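Local coordinates for DUF3120 domain-containing protein (Bordetella pertussis, PDB 6RGN) that is the N-terminal membrane-targeting domain of the type III secretion effector BteA and probably binds phosphoinositides such as PIP2, at residues D84-Q87 with F88-S91; D101-V104 with A105-W109; D60-V63 with R64-A67. One frame throughout, in Å; residues are numbered along the deposited sequence.

Interaction 1 of 3, residues D84-Q87 with F88-S91; sequences DVRQ and FQAS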
loop_
_atom_site.group_PDB
_atom_site.type_symbol
_atom_site.label_atom_id
_atom_site.label_comp_id
_atom_site.label_asym_id
_atom_site.label_seq_id
_atom_site.Cartn_x
_atom_site.Cartn_y
_atom_site.Cartn_z
ATOM N N ASP A 84 -3.094 5.918 2.532
ATOM C CA ASP A 84 -1.999 5.529 3.444
ATOM C C ASP A 84 -0.660 5.312 2.708
ATOM O O ASP A 84 0.399 5.601 3.311
ATOM C CB ASP A 84 -2.389 4.282 4.202
ATOM C CG ASP A 84 -3.471 4.522 5.260
ATOM O OD1 ASP A 84 -3.824 5.679 5.498
ATOM O OD2 ASP A 84 -3.925 3.508 5.856
ATOM N N VAL A 85 -0.665 4.717 1.521
ATOM C CA VAL A 85 0.545 4.624 0.664
ATOM C C VAL A 85 1.115 6.046 0.490
ATOM O O VAL A 85 2.313 6.261 0.787
ATOM C CB VAL A 85 0.291 3.972 -0.711
ATOM C CG1 VAL A 85 1.549 4.105 -1.554
ATOM C CG2 VAL A 85 -0.084 2.522 -0.534
ATOM N N ARG A 86 0.285 6.990 0.072
ATOM C CA ARG A 86 0.736 8.386 -0.216
ATOM C C ARG A 86 1.210 9.108 1.063
ATOM O O ARG A 86 2.151 9.954 1.001
ATOM C CB ARG A 86 -0.382 9.247 -0.794
ATOM C CG ARG A 86 -1.060 8.758 -2.069
ATOM C CD ARG A 86 -0.109 8.127 -3.009
ATOM N NE ARG A 86 -0.443 8.270 -4.428
ATOM C CZ ARG A 86 0.371 7.806 -5.384
ATOM N NH1 ARG A 86 0.007 7.988 -6.660
ATOM N NH2 ARG A 86 1.487 7.093 -5.023
ATOM N N GLN A 87 0.544 8.856 2.184
ATOM C CA GLN A 87 0.923 9.515 3.449
ATOM C C GLN A 87 2.317 8.987 3.833
ATOM O O GLN A 87 3.139 9.785 4.276
ATOM C CB GLN A 87 -0.152 9.303 4.532
ATOM C CG GLN A 87 -0.053 10.310 5.663
ATOM C CD GLN A 87 -0.475 11.690 5.225
ATOM O OE1 GLN A 87 -1.576 11.859 4.717
ATOM N NE2 GLN A 87 0.386 12.670 5.405
ATOM N N PHE A 88 2.551 7.677 3.778
ATOM C CA PHE A 88 3.882 7.133 4.119
ATOM C C PHE A 88 4.955 7.786 3.227
ATOM O O PHE A 88 5.925 8.293 3.761
ATOM C CB PHE A 88 3.862 5.617 4.144
ATOM C CG PHE A 88 5.204 5.051 4.511
ATOM C CD1 PHE A 88 5.742 5.211 5.776
ATOM C CD2 PHE A 88 5.937 4.403 3.554
ATOM C CE1 PHE A 88 6.980 4.686 6.077
ATOM C CE2 PHE A 88 7.187 3.912 3.845
ATOM C CZ PHE A 88 7.721 4.069 5.114
ATOM N N GLN A 89 4.710 7.844 1.917
ATOM C CA GLN A 89 5.602 8.450 0.898
ATOM C C GLN A 89 5.865 9.912 1.220
ATOM O O GLN A 89 7.024 10.364 1.053
ATOM C CB GLN A 89 4.946 8.386 -0.487
ATOM C CG GLN A 89 5.059 6.989 -1.062
ATOM C CD GLN A 89 4.373 6.822 -2.393
ATOM O OE1 GLN A 89 3.286 7.383 -2.630
ATOM N NE2 GLN A 89 5.059 6.146 -3.311
ATOM N N ALA A 90 4.832 10.635 1.658
ATOM C CA ALA A 90 4.882 12.103 1.822
ATOM C C ALA A 90 6.072 12.508 2.711
ATOM O O ALA A 90 6.765 13.448 2.334
ATOM C CB ALA A 90 3.576 12.590 2.386
ATOM N N SER A 91 6.358 11.738 3.771
ATOM C CA SER A 91 7.486 12.003 4.722
ATOM C C SER A 91 8.826 11.524 4.149
ATOM O O SER A 91 9.865 11.888 4.700
ATOM C CB SER A 91 7.263 11.381 6.046
ATOM O OG SER A 91 7.010 10.014 5.842
#

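Interaction 2 of 3, residues D101-V104 with A105-W109; sequences DLEV and ALNHW. With NA (sodium ion), chain F.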
loop_
_atom_site.group_PDB
_atom_site.type_symbol
_atom_site.label_atom_id
_atom_site.label_comp_id
_atom_site.label_asym_id
_atom_site.label_seq_id
_atom_site.Cartn_x
_atom_site.Cartn_y
_atom_site.Cartn_z
ATOM N N ASP A 101 -0.085 1.703 9.832
ATOM C CA ASP A 101 -1.470 2.026 9.431
ATOM C C ASP A 101 -1.722 1.435 8.053
ATOM O O ASP A 101 -2.868 0.956 7.816
ATOM C CB ASP A 101 -1.737 3.521 9.334
ATOM C CG ASP A 101 -1.581 4.283 10.625
ATOM O OD1 ASP A 101 -1.699 3.663 11.697
ATOM O OD2 ASP A 101 -1.368 5.567 10.541
ATOM N N LEU A 102 -0.740 1.585 7.140
ATOM C CA LEU A 102 -0.868 1.017 5.789
ATOM C C LEU A 102 -1.062 -0.506 5.857
ATOM O O LEU A 102 -1.912 -1.075 5.136
ATOM C CB LEU A 102 0.370 1.364 4.967
ATOM C CG LEU A 102 0.425 0.631 3.649
ATOM C CD1 LEU A 102 -0.860 0.890 2.867
ATOM C CD2 LEU A 102 1.665 1.080 2.859
ATOM N N GLU A 103 -0.314 -1.174 6.700
ATOM C CA GLU A 103 -0.379 -2.645 6.809
ATOM C C GLU A 103 -1.771 -3.072 7.323
ATOM O O GLU A 103 -2.373 -3.991 6.695
ATOM C CB GLU A 103 0.763 -3.115 7.716
ATOM C CG GLU A 103 0.898 -4.608 7.656
ATOM C CD GLU A 103 -0.048 -5.411 8.514
ATOM O OE1 GLU A 103 -0.410 -4.924 9.624
ATOM O OE2 GLU A 103 -0.303 -6.609 8.134
ATOM N N VAL A 104 -2.291 -2.391 8.340
ATOM C CA VAL A 104 -3.639 -2.635 8.933
ATOM C C VAL A 104 -4.715 -2.370 7.845
ATOM O O VAL A 104 -5.683 -3.164 7.723
ATOM C CB VAL A 104 -3.775 -1.807 10.225
ATOM C CG1 VAL A 104 -5.176 -1.802 10.764
ATOM C CG2 VAL A 104 -2.803 -2.281 11.318
ATOM N N ALA A 105 -4.539 -1.316 7.057
ATOM C CA ALA A 105 -5.487 -0.859 6.021
ATOM C C ALA A 105 -5.553 -1.896 4.898
ATOM O O ALA A 105 -6.664 -2.218 4.485
ATOM C CB ALA A 105 -5.056 0.455 5.471
ATOM N N LEU A 106 -4.426 -2.525 4.535
ATOM C CA LEU A 106 -4.404 -3.679 3.599
ATOM C C LEU A 106 -5.157 -4.882 4.172
ATOM O O LEU A 106 -5.991 -5.467 3.403
ATOM C CB LEU A 106 -2.963 -4.052 3.229
ATOM C CG LEU A 106 -2.186 -3.026 2.415
ATOM C CD1 LEU A 106 -0.683 -3.342 2.441
ATOM C CD2 LEU A 106 -2.655 -3.032 0.965
ATOM N N ASN A 107 -5.003 -5.214 5.473
ATOM C CA ASN A 107 -5.780 -6.303 6.098
ATOM C C ASN A 107 -7.276 -5.958 6.066
ATOM O O ASN A 107 -8.083 -6.842 5.712
ATOM C CB ASN A 107 -5.343 -6.525 7.534
ATOM C CG ASN A 107 -3.865 -6.912 7.629
ATOM O OD1 ASN A 107 -3.294 -7.406 6.651
ATOM N ND2 ASN A 107 -3.291 -6.803 8.818
ATOM N N HIS A 108 -7.649 -4.712 6.429
ATOM C CA HIS A 108 -9.073 -4.295 6.400
ATOM C C HIS A 108 -9.645 -4.459 4.985
ATOM O O HIS A 108 -10.812 -4.869 4.868
ATOM C CB HIS A 108 -9.251 -2.881 6.907
ATOM C CG HIS A 108 -10.667 -2.413 6.757
ATOM N ND1 HIS A 108 -11.703 -2.970 7.498
ATOM C CD2 HIS A 108 -11.233 -1.425 6.012
ATOM C CE1 HIS A 108 -12.857 -2.408 7.159
ATOM N NE2 HIS A 108 -12.600 -1.455 6.277
ATOM N N TRP A 109 -8.895 -4.060 3.964
ATOM C CA TRP A 109 -9.353 -4.168 2.553
ATOM C C TRP A 109 -9.569 -5.649 2.193
ATOM O O TRP A 109 -10.613 -5.976 1.590
ATOM C CB TRP A 109 -8.358 -3.458 1.635
ATOM C CG TRP A 109 -8.735 -3.467 0.185
ATOM C CD1 TRP A 109 -9.993 -3.455 -0.341
ATOM C CD2 TRP A 109 -7.834 -3.651 -0.909
ATOM N NE1 TRP A 109 -9.947 -3.556 -1.697
ATOM C CE2 TRP A 109 -8.630 -3.712 -2.079
ATOM C CE3 TRP A 109 -6.440 -3.728 -1.018
ATOM C CZ2 TRP A 109 -8.061 -3.830 -3.339
ATOM C CZ3 TRP A 109 -5.888 -3.848 -2.263
ATOM C CH2 TRP A 109 -6.686 -3.894 -3.413
HETATM NA NA NA F . 0.862 -8.360 6.259
HETATM O O HOH W 1 -0.869 -6.449 5.198
#

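Interaction 3 of 3, residues D60-V63 with R64-A67; sequences DEFV and RSVA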
loop_
_atom_site.group_PDB
_atom_site.type_symbol
_atom_site.label_atom_id
_atom_site.label_comp_id
_atom_site.label_asym_id
_atom_site.label_seq_id
_atom_site.Cartn_x
_atom_site.Cartn_y
_atom_site.Cartn_z
ATOM N N ASP A 60 4.458 5.404 -8.343
ATOM C CA ASP A 60 2.980 5.325 -8.487
ATOM C C ASP A 60 2.542 3.905 -8.927
ATOM O O ASP A 60 1.377 3.736 -9.294
ATOM C CB ASP A 60 2.515 6.398 -9.471
ATOM C CG ASP A 60 2.723 7.823 -8.964
ATOM O OD1 ASP A 60 2.536 8.046 -7.770
ATOM O OD2 ASP A 60 3.113 8.665 -9.759
ATOM N N GLU A 61 3.441 2.916 -8.943
ATOM C CA GLU A 61 3.089 1.578 -9.488
ATOM C C GLU A 61 1.968 0.927 -8.680
ATOM O O GLU A 61 0.990 0.412 -9.280
ATOM C CB GLU A 61 4.304 0.648 -9.516
ATOM C CG GLU A 61 5.347 1.039 -10.517
ATOM C CD GLU A 61 6.583 0.149 -10.402
ATOM O OE1 GLU A 61 6.411 -1.095 -10.507
ATOM O OE2 GLU A 61 7.693 0.690 -10.178
ATOM N N PHE A 62 2.016 0.988 -7.368
ATOM C CA PHE A 62 0.967 0.367 -6.530
ATOM C C PHE A 62 -0.392 1.020 -6.817
ATOM O O PHE A 62 -1.378 0.293 -7.187
ATOM C CB PHE A 62 1.224 0.427 -5.025
ATOM C CG PHE A 62 0.135 -0.343 -4.322
ATOM C CD1 PHE A 62 0.066 -1.714 -4.466
ATOM C CD2 PHE A 62 -0.905 0.291 -3.668
ATOM C CE1 PHE A 62 -0.917 -2.461 -3.844
ATOM C CE2 PHE A 62 -1.937 -0.441 -3.081
ATOM C CZ PHE A 62 -1.966 -1.824 -3.224
ATOM N N VAL A 63 -0.479 2.342 -6.684
ATOM C CA VAL A 63 -1.777 3.027 -6.971
ATOM C C VAL A 63 -2.196 2.770 -8.426
ATOM O O VAL A 63 -3.421 2.723 -8.701
ATOM C CB VAL A 63 -1.750 4.534 -6.605
ATOM C CG1 VAL A 63 -3.037 5.221 -6.993
ATOM C CG2 VAL A 63 -1.572 4.709 -5.093
ATOM N N ARG A 64 -1.305 2.706 -9.401
ATOM C CA ARG A 64 -1.779 2.363 -10.782
ATOM C C ARG A 64 -2.413 0.956 -10.781
ATOM O O ARG A 64 -3.317 0.713 -11.610
ATOM C CB ARG A 64 -0.670 2.487 -11.844
ATOM C CG ARG A 64 -0.383 3.938 -12.220
ATOM C CD ARG A 64 0.549 4.178 -13.407
ATOM N NE ARG A 64 1.624 3.179 -13.495
ATOM C CZ ARG A 64 2.907 3.353 -13.093
ATOM N NH1 ARG A 64 3.781 2.363 -13.264
ATOM N NH2 ARG A 64 3.307 4.489 -12.542
ATOM N N SER A 65 -1.848 0.017 -10.026
ATOM C CA SER A 65 -2.211 -1.427 -10.077
ATOM C C SER A 65 -3.628 -1.620 -9.515
ATOM O O SER A 65 -4.284 -2.596 -9.900
ATOM C CB SER A 65 -1.221 -2.308 -9.334
ATOM O OG SER A 65 -1.337 -2.166 -7.940
ATOM N N VAL A 66 -4.066 -0.722 -8.620
ATOM C CA VAL A 66 -5.428 -0.750 -8.031
ATOM C C VAL A 66 -6.397 0.218 -8.750
ATOM O O VAL A 66 -7.547 0.377 -8.227
ATOM C CB VAL A 66 -5.359 -0.521 -6.511
ATOM C CG1 VAL A 66 -4.542 -1.607 -5.870
ATOM C CG2 VAL A 66 -4.797 0.821 -6.049
ATOM N N ALA A 67 -6.016 0.835 -9.859
ATOM C CA ALA A 67 -6.931 1.608 -10.743
ATOM C C ALA A 67 -7.884 0.686 -11.502
ATOM O O ALA A 67 -7.498 -0.475 -11.776
ATOM C CB ALA A 67 -6.178 2.474 -11.734
HETATM O O HOH W 2 5.988 5.104 -10.946
#

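Interaction 1 of 3, residues D84-Q87 with F88-S91
Ala90 N sits between two carbonyls near the end of helix 76-90. Ala90 N gives a hydrogen bond to Arg86 O at 2.8 Å, four residues back. A second, weak bond runs from Ala90 N to Gln87 O at 3.2 Å, three residues back. One N-H is thus divided between an i-4 and an i-3 acceptor. Upstream the bonding is regular. Phe88 N donates to Asp84 O, and Gln89 N donates to Val85 O at 3.1 Å. Ser91 folds back in turn, and its OG donates to Phe88 O at 2.9 Å.

The side-chain contact is between Arg86 and Gln89. They lie alongside each other and point the same way. Arg86 NH2 donates to Gln89 OE1 at 3.0 Å and lands on a lone pair in the plane of that carbonyl. The bond is bent, with an N-H...O angle of 137°. The guanidinium and amide planes are only 18° apart. Arg86 bends at chi2 and chi3 to bring its end back along the helix, and its CD also lies 3.5 Å from Gln89 OE1. Val85 CG1 lies 3.9 Å from Gln89 OE1.

Both polar ends have partners beyond the helix. Arg86 NH1 forms a salt bridge with Asp60, and Gln89 NE2 donates to Asn59 O. The Phe88 ring packs on Leu99 of helix 96-112.

Gln89 therefore uses both ends of its amide. OE1 receives Arg86, and NE2 holds the preceding loop. This fixes which way the amide is flipped and ties Arg86 into a polar network that joins the helix to the segment before helix 61-65.

Interaction 2 of 3, residues D101-V104 with A105-W109
Glu103 and Asn107, one helical turn apart, make the polar side-chain contact here. Asn107 ND2 donates to Glu103 OE2 at 3.1 Å. The bond is bent, at 136°, and the amide nitrogen comes from above the carboxylate plane. The two flat groups are steeply turned, their planes 76° apart. Glu103 CG stands anti to the backbone N, and the chain then bends at chi2 (-81°). That bend brings the carboxylate within reach of the Asn107 amide.

The metal contact uses the same oxygen. Glu103 OE2 lies 2.8 Å from a bound sodium ion, and water 1 is a second ligand at 2.8 Å from the sodium ion. OE2 therefore faces a cation and an amide N-H together, which would probably favour the charged carboxylate. The other end of the Asn107 amide, OD1, has a weak bond from Arg128 of helix 124-140.

Backbone bonds run regularly from each residue to the fourth before it. His108 N to Val104 O is the shortest of the four that cross, at 2.8 Å. Asn107 N to Glu103 O, at 3.1 Å, spans the same pair as the side-chain bond.

The apolar contact is on another side of the helix. Leu102 CD1 meets Leu106 CG at 4.2 Å, the side chains crossing at a slant. Leu106 goes on to Leu127 and Ile131 of helix 124-140, while Ala105 packs against helix 76-90. The Trp109 ring lies edge-to-face with Phe117.

This is an amphipathic helix of an all-helical bundle, consistent with the BteA-like membrane-localisation domain family. Its apolar side faces neighbouring helices. On its polar side Glu103, hydrogen-bonded by Asn107, supplies a carboxylate oxygen to the sodium ion.

Interaction 3 of 3, residues D60-V63 with R64-A67
Asp60 occupies the N-cap position of helix 61-65, and its carbonyl O accepts the first bond, from Arg64 N at 2.9 Å. Its side chain makes no capping bond, and its OD1 is paired with Arg86 instead. Water 2 bridges Asp60 N and Arg64 NH2, lying in the guanidinium plane at its edge.

Glu61 lies beneath the arginine. One face of the Arg64 guanidinium rests over Glu61 CA, offset toward the rim, and NH1 is 3.4 Å from Glu61 CG. The bend of Arg64 at chi3 (-35°) lays the guanidinium there. The contact is not a salt bridge: Glu61 OE1 is 5.1 Å from Arg64 NH1 and pairs with Arg53.

Phe62 O accepts two bonds. Ser65 OG donates to Phe62 O at 2.6 Å, in the carbonyl plane on a lone pair. Val66 N donates to Phe62 O at 3.2 Å, nearly in line with the carbonyl. Ser65 N adds a weak bond. The Phe62 ring meets Val66 at an oblique angle, its CZ 3.7 Å from Val66 CG1. The ring also packs on Val85 and Leu127.

Val63 O has Val66 CG2 beside it at 3.5 Å, where the chain leaves helical geometry. The arrangement is a short helix ended by a serine that folds back on the i-3 carbonyl. Its Phe62 sits in the core between helices 76-90 and 124-140.

All three contacts are local, each on or at the ends of one helix, and each joins buried to more open residues. Interactions 1 and 3 meet through the Arg86-Asp60 salt bridge and through Val85 against Phe62. Interactions 1 and 2 meet where Val85 packs on Leu102 and Asp84 lies against Ala105. Interactions 2 and 3 only brush, Trp109 against Val66, and lie on opposite sides of the chain's centre. The chemistry follows position. Interaction 2 is mid-helix, with regular backbone bonds and a sodium ion on its polar side. Interactions 1 and 3 include helix ends, where bonds are shared or weak and serine hydroxyls donate to carbonyl oxygens three residues back.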